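Local coordinates for ancillary protein 1 (Streptococcus pyogenes, PDB 2XI9) that serves as a pilus-presented adhesin, also named a collagen-binding protein, whose internal thioester bond is required for efficient interaction with host cells, at residues F161-K166 with K264-F269; K218-G223 with I312-H317; I231-L236 with A280-E285; E238-A243 with D271-T276; T245-Y250 with S275-A280. All blocks are in the same frame, centred on the assembly; numbering follows the deposited sequence.

Contact 1 of 5, residues F161-K166 with K264-F269; sequences FNADLK and KDYHGF
The imidazole of His267 receives the carbonyl O of Ala163 over one face, with Ala163 O only 3.1 Å from His267 CE1. At the edge of the same ring, in its plane, lie water 1 and CD2 of Tyr266. In turn the phenol ring of Tyr266 carries His267 CD2 over the centre of one face, 3.4 Å above its plane. With CG beside its backbone N (chi1 -50°), His267 swings its ring in under Ala163 O. Ala163 CB meets both residues: it is 3.6 Å from Tyr266 OH and 3.9 Å from His267 NE2, and the small methyl suits a place hemmed in by two rings. Asp164 OD1 and His267 NE2 remain 4.1 Å apart, their carboxylate and ring planes inclined at 58°. Water 1 spans the interval, giving a hydrogen bond to Asp164 OD1 at 2.7 Å and sharing another with His267 NE2 at 2.8 Å; the acidic group might favour protonation of the imidazole. Two turns set up this meeting: type I over Asn162-Leu165, and type I' over Tyr266-Phe269, where both His267 and Gly268 have positive phi, easily borne by the glycine. Asp254 accepts a hydrogen bond from Ala163 N. Tyr250 of helix 238-253 packs on Ala163 and Phe269, joining the loop after strand 155-160 to the loop before helix 274-288.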
# COMPACT_ATOMS: atom_id res chain seq x y z
N PHE A 161 4.45 5.71 0.61
CA PHE A 161 3.15 6.11 0.08
C PHE A 161 2.63 7.34 0.83
O PHE A 161 1.63 7.95 0.42
CB PHE A 161 2.16 4.95 0.20
CG PHE A 161 1.17 4.83 -0.92
CD1 PHE A 161 1.60 4.66 -2.23
CD2 PHE A 161 -0.20 4.87 -0.67
CE1 PHE A 161 0.69 4.52 -3.26
CE2 PHE A 161 -1.11 4.76 -1.72
CZ PHE A 161 -0.65 4.57 -3.01
N ASN A 162 3.30 7.68 1.94
CA ASN A 162 2.89 8.77 2.85
C ASN A 162 4.10 9.65 3.23
O ASN A 162 4.80 9.34 4.18
CB ASN A 162 2.31 8.20 4.15
CG ASN A 162 1.16 7.21 3.92
OD1 ASN A 162 1.30 6.01 4.21
ND2 ASN A 162 0.02 7.72 3.41
N ALA A 163 4.28 10.77 2.54
CA ALA A 163 5.46 11.60 2.70
C ALA A 163 5.72 12.03 4.15
O ALA A 163 6.89 12.17 4.51
CB ALA A 163 5.36 12.82 1.81
N ASP A 164 4.67 12.24 4.94
CA ASP A 164 4.82 12.80 6.29
C ASP A 164 5.02 11.75 7.39
O ASP A 164 5.18 12.14 8.55
CB ASP A 164 3.56 13.58 6.72
CG ASP A 164 3.25 14.76 5.82
OD1 ASP A 164 4.12 15.64 5.68
OD2 ASP A 164 2.09 14.80 5.31
N LEU A 165 4.94 10.46 7.05
CA LEU A 165 4.99 9.39 8.07
C LEU A 165 6.38 8.73 8.10
O LEU A 165 7.24 9.04 7.28
CB LEU A 165 3.90 8.35 7.78
CG LEU A 165 2.47 8.94 7.84
CD1 LEU A 165 1.43 7.84 7.59
CD2 LEU A 165 2.18 9.68 9.15
N LYS A 166 6.60 7.83 9.04
CA LYS A 166 7.94 7.32 9.27
C LYS A 166 8.30 6.27 8.23
O LYS A 166 7.49 5.39 7.90
CB LYS A 166 8.07 6.73 10.67
CG LYS A 166 8.08 7.78 11.78
CD LYS A 166 8.10 7.08 13.11
CE LYS A 166 8.83 7.79 14.14
NZ LYS A 166 7.97 8.75 14.88
N LYS A 264 12.77 22.75 -2.07
CA LYS A 264 13.97 23.12 -1.28
C LYS A 264 14.07 22.45 0.08
O LYS A 264 15.14 21.98 0.48
CB LYS A 264 14.00 24.63 -1.04
CG LYS A 264 14.43 25.43 -2.22
CD LYS A 264 14.54 26.92 -1.83
CE LYS A 264 14.76 27.81 -3.04
NZ LYS A 264 15.53 29.04 -2.67
N ASP A 265 12.95 22.43 0.78
CA ASP A 265 12.85 21.96 2.14
C ASP A 265 11.93 20.73 2.22
O ASP A 265 11.49 20.35 3.30
CB ASP A 265 12.28 23.11 3.00
CG ASP A 265 11.09 23.83 2.30
OD1 ASP A 265 10.42 23.20 1.42
OD2 ASP A 265 10.85 25.02 2.61
N TYR A 266 11.67 20.09 1.08
CA TYR A 266 10.69 19.00 1.01
C TYR A 266 11.36 17.65 1.07
O TYR A 266 11.76 17.11 0.04
CB TYR A 266 9.86 19.10 -0.28
CG TYR A 266 8.67 18.18 -0.31
CD1 TYR A 266 7.54 18.46 0.44
CD2 TYR A 266 8.66 17.04 -1.13
CE1 TYR A 266 6.44 17.62 0.42
CE2 TYR A 266 7.55 16.22 -1.19
CZ TYR A 266 6.45 16.50 -0.41
OH TYR A 266 5.35 15.66 -0.41
N HIS A 267 11.44 17.08 2.27
CA HIS A 267 11.98 15.71 2.47
C HIS A 267 13.26 15.37 1.71
O HIS A 267 13.41 14.27 1.16
CB HIS A 267 10.91 14.66 2.16
CG HIS A 267 9.62 14.93 2.85
ND1 HIS A 267 9.43 14.67 4.18
CD2 HIS A 267 8.47 15.48 2.40
CE1 HIS A 267 8.20 15.03 4.53
NE2 HIS A 267 7.59 15.51 3.46
N GLY A 268 14.21 16.28 1.71
CA GLY A 268 15.50 16.00 1.08
C GLY A 268 15.55 16.26 -0.42
O GLY A 268 16.64 16.28 -0.99
N PHE A 269 14.40 16.54 -1.05
CA PHE A 269 14.35 16.73 -2.49
C PHE A 269 14.97 18.02 -2.97
O PHE A 269 15.18 18.23 -4.17
CB PHE A 269 12.90 16.51 -3.00
CG PHE A 269 12.50 15.07 -2.97
CD1 PHE A 269 13.00 14.21 -3.93
CD2 PHE A 269 11.70 14.54 -1.94
CE1 PHE A 269 12.73 12.85 -3.91
CE2 PHE A 269 11.41 13.17 -1.92
CZ PHE A 269 11.94 12.32 -2.91
O HOH W 1 5.08 16.83 3.43

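Contact 2 of 5, residues K218-G223 with I312-H317; sequences KVIEKG and IGTQWH
On the helix that presses Ile220 against Ile312 and Thr314, the ammonium of Lys218 is gripped by four oxygens around the end of helix 274-288, in a salt bridge to Asp289 OD1 and hydrogen bonds to the carbonyls of Tyr286, Ala287 and Asn291, which probably stabilise its charge and which a long flexible lysine is well suited to reach. Across the contact itself everything is apolar or nearly so. The two isoleucines, Ile220 and Ile312, lie alongside each other, running in opposite senses, and their CG1 atoms meet at 4.2 Å. With CG2 of Ile220 anti to its backbone N, that branch comes to 4.2 Å from Thr314 CA and 4.3 Å from Thr314 CG2. Gly313 O is surrounded on this side by the isoleucine, lying 3.9 Å from Ile220 CD1; it is buried and finds no polar partner in the model. In fold terms, helix 209-222 is laid against the strand 311-313 region of the mixed seven-stranded sheet that accompanies the helices of the thioester domain, and the branched Ile220 can touch Ile312 with CG1 and Thr314 with CG2. Thr314 suits this buried place because its two branches divide the work: the methyl packs on Ile220 while OG1 hydrogen-bonds to Val157 O. Tyr159 of the neighbouring strand 155-160 touches Ile220, Ile312 and Thr314 alike. Gly223, the first residue to depart from the helix, brings its N to within 2.9 Å of Val219 O in a weak bond, and a side chain at this position would run into that same oxygen.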
# COMPACT_ATOMS: atom_id res chain seq x y z
N LYS A 218 1.30 3.48 -13.16
CA LYS A 218 2.08 3.99 -14.30
C LYS A 218 3.41 4.64 -13.92
O LYS A 218 4.38 4.54 -14.68
CB LYS A 218 1.23 4.92 -15.17
CG LYS A 218 0.15 4.12 -15.99
CD LYS A 218 -0.93 4.98 -16.58
CE LYS A 218 -0.46 5.64 -17.84
NZ LYS A 218 -1.42 6.69 -18.40
N VAL A 219 3.46 5.30 -12.77
CA VAL A 219 4.70 5.79 -12.20
C VAL A 219 5.65 4.61 -11.96
O VAL A 219 6.81 4.64 -12.40
CB VAL A 219 4.46 6.58 -10.88
CG1 VAL A 219 5.78 6.90 -10.14
CG2 VAL A 219 3.70 7.92 -11.14
N ILE A 220 5.16 3.58 -11.28
CA ILE A 220 5.99 2.39 -11.01
C ILE A 220 6.53 1.75 -12.31
O ILE A 220 7.70 1.45 -12.40
CB ILE A 220 5.26 1.35 -10.19
CG1 ILE A 220 4.88 1.88 -8.82
CG2 ILE A 220 6.15 0.06 -10.06
CD1 ILE A 220 6.04 2.30 -7.93
N GLU A 221 5.66 1.61 -13.31
CA GLU A 221 5.97 1.01 -14.59
C GLU A 221 7.12 1.69 -15.31
O GLU A 221 7.94 1.01 -15.94
CB GLU A 221 4.69 1.09 -15.50
CG GLU A 221 4.90 0.76 -16.90
CD GLU A 221 3.82 1.28 -17.85
OE1 GLU A 221 2.62 1.35 -17.48
OE2 GLU A 221 4.22 1.56 -19.02
N LYS A 222 7.14 3.01 -15.29
CA LYS A 222 8.18 3.74 -16.07
C LYS A 222 9.32 4.13 -15.18
O LYS A 222 10.35 4.56 -15.66
CB LYS A 222 7.63 5.00 -16.79
CG LYS A 222 7.03 4.77 -18.12
CD LYS A 222 8.00 4.26 -19.14
CE LYS A 222 7.57 4.61 -20.57
NZ LYS A 222 8.77 4.41 -21.47
N GLY A 223 9.15 3.94 -13.88
CA GLY A 223 10.15 4.27 -12.91
C GLY A 223 11.17 3.21 -12.54
O GLY A 223 11.39 2.22 -13.27
N ILE A 312 4.23 1.15 -1.49
CA ILE A 312 3.92 0.60 -2.78
C ILE A 312 5.13 -0.13 -3.37
O ILE A 312 6.22 0.39 -3.42
CB ILE A 312 3.40 1.70 -3.78
CG1 ILE A 312 3.05 1.06 -5.13
CG2 ILE A 312 4.39 2.85 -3.94
CD1 ILE A 312 1.83 0.06 -5.07
N GLY A 313 4.88 -1.33 -3.87
CA GLY A 313 5.90 -2.21 -4.32
C GLY A 313 6.18 -2.09 -5.79
O GLY A 313 5.53 -1.31 -6.51
N THR A 314 7.15 -2.89 -6.22
CA THR A 314 7.65 -2.92 -7.59
C THR A 314 7.56 -4.30 -8.23
O THR A 314 7.93 -4.45 -9.42
CB THR A 314 9.11 -2.45 -7.65
OG1 THR A 314 9.91 -3.25 -6.75
CG2 THR A 314 9.21 -1.02 -7.25
N GLN A 315 7.09 -5.29 -7.49
CA GLN A 315 6.99 -6.68 -7.94
C GLN A 315 5.56 -7.16 -7.62
O GLN A 315 4.80 -6.42 -7.01
CB GLN A 315 8.03 -7.58 -7.25
CG GLN A 315 9.53 -7.12 -7.50
CD GLN A 315 10.55 -7.87 -6.63
OE1 GLN A 315 10.19 -8.79 -5.90
NE2 GLN A 315 11.84 -7.49 -6.73
N TRP A 316 5.25 -8.39 -7.99
CA TRP A 316 3.92 -9.01 -7.78
C TRP A 316 4.09 -10.45 -7.28
O TRP A 316 4.62 -11.31 -8.01
CB TRP A 316 3.12 -8.97 -9.09
CG TRP A 316 1.82 -9.66 -9.07
CD1 TRP A 316 1.43 -10.70 -9.89
CD2 TRP A 316 0.74 -9.43 -8.19
NE1 TRP A 316 0.16 -11.10 -9.56
CE2 TRP A 316 -0.28 -10.33 -8.52
CE3 TRP A 316 0.53 -8.52 -7.13
CZ2 TRP A 316 -1.53 -10.35 -7.83
CZ3 TRP A 316 -0.69 -8.56 -6.44
CH2 TRP A 316 -1.70 -9.46 -6.82
N HIS A 317 3.64 -10.71 -6.05
CA HIS A 317 3.71 -12.04 -5.42
C HIS A 317 2.32 -12.54 -5.00
O HIS A 317 1.91 -12.35 -3.85
CB HIS A 317 4.64 -11.97 -4.21
CG HIS A 317 6.04 -11.70 -4.59
ND1 HIS A 317 6.51 -10.43 -4.83
CD2 HIS A 317 7.07 -12.54 -4.88
CE1 HIS A 317 7.77 -10.49 -5.23
NE2 HIS A 317 8.14 -11.76 -5.25

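Contact 3 of 5, residues I231-L236 with A280-E285; sequences IEYSGL and AKILVE
Tyr233 reaches helix 274-288 with the far end of its ring: Tyr233 OH lies 3.8 Å from Ile282 CG2, and Tyr233 CE1 lies 4.1 Å from the same methyl. The two side chains pass alongside, pointing oppositely, with the methyl standing oblique to the ring. A second, looser touch is made by Leu283 CD2, 4.2 Å from Tyr233 OH. These two groups come from successive residues of the helix. Ile282 holds CG2 anti to its backbone N (its CG1 lies beside N, chi1 -73°), which turns that branch toward the tyrosine. Outside this first shell, Val279, one helical turn before Leu283, packs on the tyrosine ring, and the side chain of Lys222 lies against Leu283 from helix 209-222. Tyr233 opens a type II turn that runs to Leu236, closed by a hydrogen bond of 3.2 Å from Leu236 N to Tyr233 O, with Gly235 fitting its positive phi. The turn is pinned further by Leu236, which touches Thr276 and Val279. On the other side, regular helical bonds such as Val284 N to Ala280 O fix the spacing of Ile282 and Leu283. Tyrosine, part greasy and part polar, suits this partly exposed place, and since its hydroxyl here meets methyl groups, the cohesion between the two segments comes from dispersion and hydrophobic burial.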
# COMPACT_ATOMS: atom_id res chain seq x y z
N ILE A 231 19.07 2.34 -17.19
CA ILE A 231 18.51 3.71 -17.04
C ILE A 231 18.62 4.41 -18.42
O ILE A 231 19.70 4.67 -18.92
CB ILE A 231 19.20 4.58 -15.96
CG1 ILE A 231 19.31 3.86 -14.60
CG2 ILE A 231 18.42 5.88 -15.77
CD1 ILE A 231 17.98 3.44 -13.98
N GLU A 232 17.49 4.71 -19.01
CA GLU A 232 17.45 5.18 -20.38
C GLU A 232 17.56 6.70 -20.46
O GLU A 232 17.96 7.24 -21.48
CB GLU A 232 16.14 4.73 -21.01
CG GLU A 232 15.98 3.21 -20.98
CD GLU A 232 14.74 2.73 -21.71
OE1 GLU A 232 13.66 3.37 -21.59
OE2 GLU A 232 14.87 1.69 -22.39
N TYR A 233 17.18 7.39 -19.39
CA TYR A 233 17.20 8.85 -19.44
C TYR A 233 18.66 9.30 -19.35
O TYR A 233 19.42 8.87 -18.48
CB TYR A 233 16.33 9.46 -18.35
CG TYR A 233 14.88 9.01 -18.40
CD1 TYR A 233 13.98 9.58 -19.30
CD2 TYR A 233 14.43 8.01 -17.57
CE1 TYR A 233 12.65 9.15 -19.35
CE2 TYR A 233 13.11 7.57 -17.62
CZ TYR A 233 12.22 8.14 -18.50
OH TYR A 233 10.90 7.68 -18.52
N SER A 234 19.04 10.16 -20.28
CA SER A 234 20.43 10.56 -20.46
C SER A 234 21.02 11.19 -19.18
O SER A 234 20.43 12.11 -18.62
CB SER A 234 20.57 11.57 -21.62
OG SER A 234 20.30 10.96 -22.88
N GLY A 235 22.18 10.70 -18.76
CA GLY A 235 22.87 11.23 -17.58
C GLY A 235 22.37 10.78 -16.22
O GLY A 235 23.05 11.02 -15.22
N LEU A 236 21.21 10.13 -16.14
CA LEU A 236 20.61 9.79 -14.85
C LEU A 236 21.21 8.51 -14.28
O LEU A 236 21.40 7.53 -15.00
CB LEU A 236 19.10 9.58 -14.93
CG LEU A 236 18.23 10.67 -14.29
CD1 LEU A 236 18.29 11.91 -15.22
CD2 LEU A 236 16.83 10.15 -14.13
N ALA A 280 11.18 13.25 -13.17
CA ALA A 280 10.04 13.10 -12.28
C ALA A 280 8.79 13.63 -13.00
O ALA A 280 7.74 13.01 -12.95
CB ALA A 280 10.26 13.83 -10.96
N LYS A 281 8.94 14.77 -13.67
CA LYS A 281 7.83 15.38 -14.44
C LYS A 281 7.34 14.48 -15.61
O LYS A 281 6.13 14.35 -15.85
CB LYS A 281 8.21 16.76 -14.98
CG LYS A 281 8.38 17.87 -13.91
CD LYS A 281 8.52 19.29 -14.57
CE LYS A 281 8.75 20.39 -13.50
NZ LYS A 281 9.18 21.68 -14.10
N ILE A 282 8.29 13.89 -16.34
CA ILE A 282 7.97 12.83 -17.34
C ILE A 282 7.16 11.67 -16.77
O ILE A 282 6.15 11.29 -17.32
CB ILE A 282 9.27 12.30 -18.03
CG1 ILE A 282 9.78 13.36 -19.00
CG2 ILE A 282 8.99 10.97 -18.79
CD1 ILE A 282 11.31 13.27 -19.30
N LEU A 283 7.57 11.14 -15.61
CA LEU A 283 6.85 10.06 -14.98
C LEU A 283 5.41 10.47 -14.66
O LEU A 283 4.45 9.75 -14.98
CB LEU A 283 7.57 9.59 -13.74
CG LEU A 283 8.93 8.90 -13.94
CD1 LEU A 283 9.51 8.56 -12.53
CD2 LEU A 283 8.83 7.68 -14.84
N VAL A 284 5.26 11.67 -14.10
CA VAL A 284 3.95 12.13 -13.75
C VAL A 284 3.08 12.35 -14.99
O VAL A 284 1.87 12.00 -14.99
CB VAL A 284 4.13 13.41 -12.89
CG1 VAL A 284 2.84 14.19 -12.81
CG2 VAL A 284 4.63 12.99 -11.49
N GLU A 285 3.66 12.92 -16.03
CA GLU A 285 2.91 13.24 -17.25
C GLU A 285 2.49 11.97 -18.00
O GLU A 285 1.39 11.87 -18.48
CB GLU A 285 3.72 14.19 -18.16
CG GLU A 285 3.85 15.63 -17.60
CD GLU A 285 4.78 16.52 -18.44
OE1 GLU A 285 5.17 16.12 -19.57
OE2 GLU A 285 5.11 17.65 -17.97

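Contact 4 of 5, residues E238-A243 with D271-T276; sequences ETQLRA and DMNDST
The backbones of helix 238-253 and the start of helix 274-288 come closest at Gln240 and Thr276, whose CA atoms are 6.1 Å apart. Thr276 fits this narrow spot: its CG2 rests 3.4 Å from Gln240 O, while OG1 lies 3.5 Å from CD of the extended glutamine chain, which crosses it at about a right angle. Asn273 is the N-cap of the second helix. Its OD1 accepts two hydrogen bonds, a nearly axial one from Thr276 N (C=O...N angle 168°) and another from Thr276 OG1, which approaches from above the carbonyl plane, 38° out of it. Asn273 ND2 donates to water 2 at 2.9 Å, and the water donates to Gln240 OE1, also at 2.9 Å; Gln240 NE2 is bound by Leu137 O. Farther along, the selenomethionine Met272, bent at chi3, brings CE to 3.6 Å from Ala243 CB, where a small residue lets the terminal methyl settle against the helix. Each amide thus uses both its ends: Asn273 holds its own helix start with its oxygen and, through water, ties its nitrogen to Gln240, so polar groups in a buried junction are satisfied while the methyl contact supplies apolar packing.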
# COMPACT_ATOMS: atom_id res chain seq x y z
N GLU A 238 20.98 5.29 -11.23
CA GLU A 238 19.90 4.50 -10.65
C GLU A 238 19.26 5.25 -9.49
O GLU A 238 18.04 5.25 -9.30
CB GLU A 238 20.44 3.14 -10.16
CG GLU A 238 20.58 2.13 -11.31
CD GLU A 238 20.98 0.72 -10.86
OE1 GLU A 238 20.41 0.15 -9.93
OE2 GLU A 238 21.90 0.17 -11.48
N THR A 239 20.11 5.87 -8.66
CA THR A 239 19.59 6.56 -7.49
C THR A 239 18.70 7.74 -7.90
O THR A 239 17.68 7.98 -7.28
CB THR A 239 20.71 6.99 -6.55
OG1 THR A 239 21.32 5.80 -6.00
CG2 THR A 239 20.19 7.85 -5.40
N GLN A 240 19.10 8.45 -8.95
CA GLN A 240 18.33 9.59 -9.45
C GLN A 240 16.95 9.11 -9.98
O GLN A 240 15.92 9.74 -9.68
CB GLN A 240 19.12 10.39 -10.47
CG GLN A 240 20.25 11.21 -9.82
CD GLN A 240 21.22 11.83 -10.77
OE1 GLN A 240 21.33 11.43 -11.93
NE2 GLN A 240 21.96 12.83 -10.27
N LEU A 241 16.91 8.01 -10.75
CA LEU A 241 15.61 7.51 -11.19
C LEU A 241 14.77 7.05 -10.00
O LEU A 241 13.55 7.30 -9.97
CB LEU A 241 15.72 6.43 -12.28
CG LEU A 241 14.41 5.97 -12.91
CD1 LEU A 241 13.76 7.11 -13.68
CD2 LEU A 241 14.65 4.70 -13.86
N ARG A 242 15.41 6.40 -9.02
CA ARG A 242 14.70 6.00 -7.81
C ARG A 242 14.05 7.21 -7.11
O ARG A 242 12.90 7.17 -6.72
CB ARG A 242 15.66 5.25 -6.87
CG ARG A 242 14.98 4.50 -5.72
CD ARG A 242 15.95 3.56 -5.07
NE ARG A 242 15.30 2.73 -4.05
CZ ARG A 242 15.77 1.58 -3.60
NH1 ARG A 242 16.92 1.09 -4.05
NH2 ARG A 242 15.09 0.95 -2.65
N ALA A 243 14.82 8.27 -6.93
CA ALA A 243 14.31 9.48 -6.32
C ALA A 243 13.17 10.11 -7.13
O ALA A 243 12.16 10.50 -6.56
CB ALA A 243 15.39 10.48 -6.12
N ASP A 271 17.98 18.40 -2.80
CA ASP A 271 19.22 17.92 -3.46
C ASP A 271 18.97 17.34 -4.87
O ASP A 271 19.90 16.87 -5.52
CB ASP A 271 19.86 16.81 -2.61
CG ASP A 271 21.28 16.47 -3.05
OD1 ASP A 271 22.05 17.38 -3.37
OD2 ASP A 271 21.65 15.28 -3.07
N MSE A 272 17.73 17.34 -5.35
CA MSE A 272 17.43 16.86 -6.70
C MSE A 272 17.83 17.90 -7.75
O MSE A 272 17.39 19.06 -7.68
CB MSE A 272 15.92 16.51 -6.82
CG MSE A 272 15.50 15.93 -8.12
SE MSE A 272 13.70 15.30 -8.17
CE MSE A 272 13.92 13.51 -7.44
N ASN A 273 18.64 17.50 -8.72
CA ASN A 273 19.08 18.43 -9.78
C ASN A 273 17.98 18.64 -10.87
O ASN A 273 16.95 17.95 -10.88
CB ASN A 273 20.45 18.03 -10.34
CG ASN A 273 20.42 16.77 -11.22
OD1 ASN A 273 19.35 16.33 -11.63
ND2 ASN A 273 21.61 16.21 -11.53
N ASP A 274 18.20 19.60 -11.76
CA ASP A 274 17.19 19.94 -12.80
C ASP A 274 16.83 18.75 -13.71
O ASP A 274 15.65 18.48 -13.93
CB ASP A 274 17.67 21.09 -13.67
CG ASP A 274 17.70 22.44 -12.95
OD1 ASP A 274 17.10 22.57 -11.86
OD2 ASP A 274 18.33 23.38 -13.48
N SER A 275 17.85 18.07 -14.25
CA SER A 275 17.65 16.85 -15.07
C SER A 275 16.78 15.80 -14.41
O SER A 275 15.93 15.21 -15.06
CB SER A 275 18.99 16.18 -15.44
OG SER A 275 19.80 17.07 -16.16
N THR A 276 17.00 15.55 -13.12
CA THR A 276 16.25 14.54 -12.37
C THR A 276 14.80 14.94 -12.08
O THR A 276 13.86 14.12 -12.23
CB THR A 276 17.02 14.12 -11.08
OG1 THR A 276 18.35 13.66 -11.42
CG2 THR A 276 16.30 13.06 -10.36
O HOH W 2 21.42 13.97 -13.30

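Contact 5 of 5, residues T245-Y250 with S275-A280; sequences TQLAIY and STLAVA
Apolar packing carries this contact between helices 238-253 and 274-288. The two leucines meet by their branch ends, Leu247 CD2 standing 3.7 Å from Leu277 CD1. Both have CG anti to the backbone N (chi1 179° in each), which sets each CG beside its carbonyl carbon; in Leu277 it is the end of the side chain that comes near the other helix. Leu247 CD2 also lies 4.2 Å from Ala280 CB, so one methyl touches a leucine and an alanine. Ala248 adds a looser touch, its CB 4.2 Å from the backbone O of Ala280. The alanines matter by being small: the CA atoms of Ala248 and Ala280 approach to 5.6 Å, the closest backbone point, and bulky residues flank rather than occupy it.

The polar groups bond within a helix or to other parts of the domain. Regular backbone bonds hold the spacing, as from Ala280 N to Thr276 O. On another side of helix 238-253, Gln246 NE2 sits 3.2 Å above the plane of the Tyr250 ring, offset toward its rim, and hydrogen-bonds to Cys160 O on the sheet side; Thr245 OG1 is bonded to Leu241 O and Tyr224 N.

Further packing broadens the core. Met272 and Leu258 touch Leu247, while Val219 of helix 209-222 lies against Ala248.

The local axes come within 9.2 Å and cross at -47°, consistent with the ridges-into-grooves class near -50° in which i±4 ridges of both helices mesh, and the pair belongs to the buried helical core of the thioester domain.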
# COMPACT_ATOMS: atom_id res chain seq x y z
N THR A 245 11.16 8.62 -9.08
CA THR A 245 10.03 7.71 -8.89
C THR A 245 9.35 8.01 -7.55
O THR A 245 8.11 8.08 -7.48
CB THR A 245 10.44 6.16 -9.03
OG1 THR A 245 11.24 5.96 -10.24
CG2 THR A 245 9.24 5.25 -9.09
N GLN A 246 10.14 8.18 -6.50
CA GLN A 246 9.58 8.45 -5.18
C GLN A 246 8.79 9.76 -5.19
O GLN A 246 7.71 9.86 -4.61
CB GLN A 246 10.70 8.52 -4.13
CG GLN A 246 10.22 8.80 -2.68
CD GLN A 246 9.30 7.73 -2.13
OE1 GLN A 246 9.77 6.74 -1.58
NE2 GLN A 246 7.99 7.96 -2.21
N LEU A 247 9.37 10.78 -5.81
CA LEU A 247 8.71 12.11 -5.85
C LEU A 247 7.43 12.05 -6.71
O LEU A 247 6.47 12.68 -6.40
CB LEU A 247 9.69 13.17 -6.35
CG LEU A 247 9.14 14.60 -6.47
CD1 LEU A 247 8.69 15.06 -5.09
CD2 LEU A 247 10.19 15.57 -7.12
N ALA A 248 7.45 11.28 -7.80
CA ALA A 248 6.29 11.10 -8.67
C ALA A 248 5.16 10.40 -7.91
O ALA A 248 4.02 10.75 -8.05
CB ALA A 248 6.67 10.32 -9.94
N ILE A 249 5.51 9.47 -7.03
CA ILE A 249 4.51 8.85 -6.16
C ILE A 249 3.91 9.92 -5.22
O ILE A 249 2.68 10.03 -5.11
CB ILE A 249 5.10 7.66 -5.37
CG1 ILE A 249 5.40 6.46 -6.31
CG2 ILE A 249 4.16 7.31 -4.15
CD1 ILE A 249 4.18 5.81 -6.98
N TYR A 250 4.77 10.73 -4.59
CA TYR A 250 4.32 11.79 -3.70
C TYR A 250 3.45 12.84 -4.40
O TYR A 250 2.56 13.40 -3.78
CB TYR A 250 5.52 12.49 -3.05
CG TYR A 250 6.26 11.71 -1.98
CD1 TYR A 250 5.66 10.68 -1.26
CD2 TYR A 250 7.56 12.02 -1.68
CE1 TYR A 250 6.33 10.00 -0.27
CE2 TYR A 250 8.26 11.35 -0.66
CZ TYR A 250 7.63 10.33 0.02
OH TYR A 250 8.30 9.66 1.03
N SER A 275 17.85 18.07 -14.25
CA SER A 275 17.65 16.85 -15.07
C SER A 275 16.78 15.80 -14.41
O SER A 275 15.93 15.21 -15.06
CB SER A 275 18.99 16.18 -15.44
OG SER A 275 19.80 17.07 -16.16
N THR A 276 17.00 15.55 -13.12
CA THR A 276 16.25 14.54 -12.37
C THR A 276 14.80 14.94 -12.08
O THR A 276 13.86 14.12 -12.23
CB THR A 276 17.02 14.12 -11.08
OG1 THR A 276 18.35 13.66 -11.42
CG2 THR A 276 16.30 13.06 -10.36
N LEU A 277 14.58 16.21 -11.74
CA LEU A 277 13.23 16.70 -11.59
C LEU A 277 12.49 16.66 -12.95
O LEU A 277 11.28 16.40 -13.02
CB LEU A 277 13.28 18.12 -10.97
CG LEU A 277 11.92 18.78 -10.78
CD1 LEU A 277 11.06 17.97 -9.82
CD2 LEU A 277 12.10 20.25 -10.33
N ALA A 278 13.19 16.88 -14.06
CA ALA A 278 12.51 16.81 -15.38
C ALA A 278 12.00 15.37 -15.62
O ALA A 278 10.91 15.16 -16.14
CB ALA A 278 13.42 17.27 -16.50
N VAL A 279 12.78 14.38 -15.21
CA VAL A 279 12.34 12.98 -15.32
C VAL A 279 11.17 12.68 -14.37
O VAL A 279 10.20 11.97 -14.73
CB VAL A 279 13.50 12.00 -15.14
CG1 VAL A 279 12.99 10.55 -14.94
CG2 VAL A 279 14.44 12.11 -16.34
N ALA A 280 11.18 13.25 -13.17
CA ALA A 280 10.04 13.10 -12.28
C ALA A 280 8.79 13.63 -13.00
O ALA A 280 7.74 13.01 -12.95
CB ALA A 280 10.26 13.83 -10.96

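In the fold
From the N terminus, the chain leaves strand 155-160 and enters 161-166, which closes a long loop with 264-269 in contact 1. Helix 209-222 then begins the loop that contact 2 closes at strand 311-313; contacts 1 and 2 cross, and Phe161 touches Ile312. Contacts 3, 4 and 5 nest inside the loop of contact 2. Contacts 4 and 5 in turn nest inside contact 3, and all three cross contact 1. Contacts 4 and 5 both join helix 238-253 to helix 274-288 and share Ser275 and Thr276, while contacts 3 and 5 share Ala280. Together they tie the helices, their linking loops and the mixed sheet into one domain.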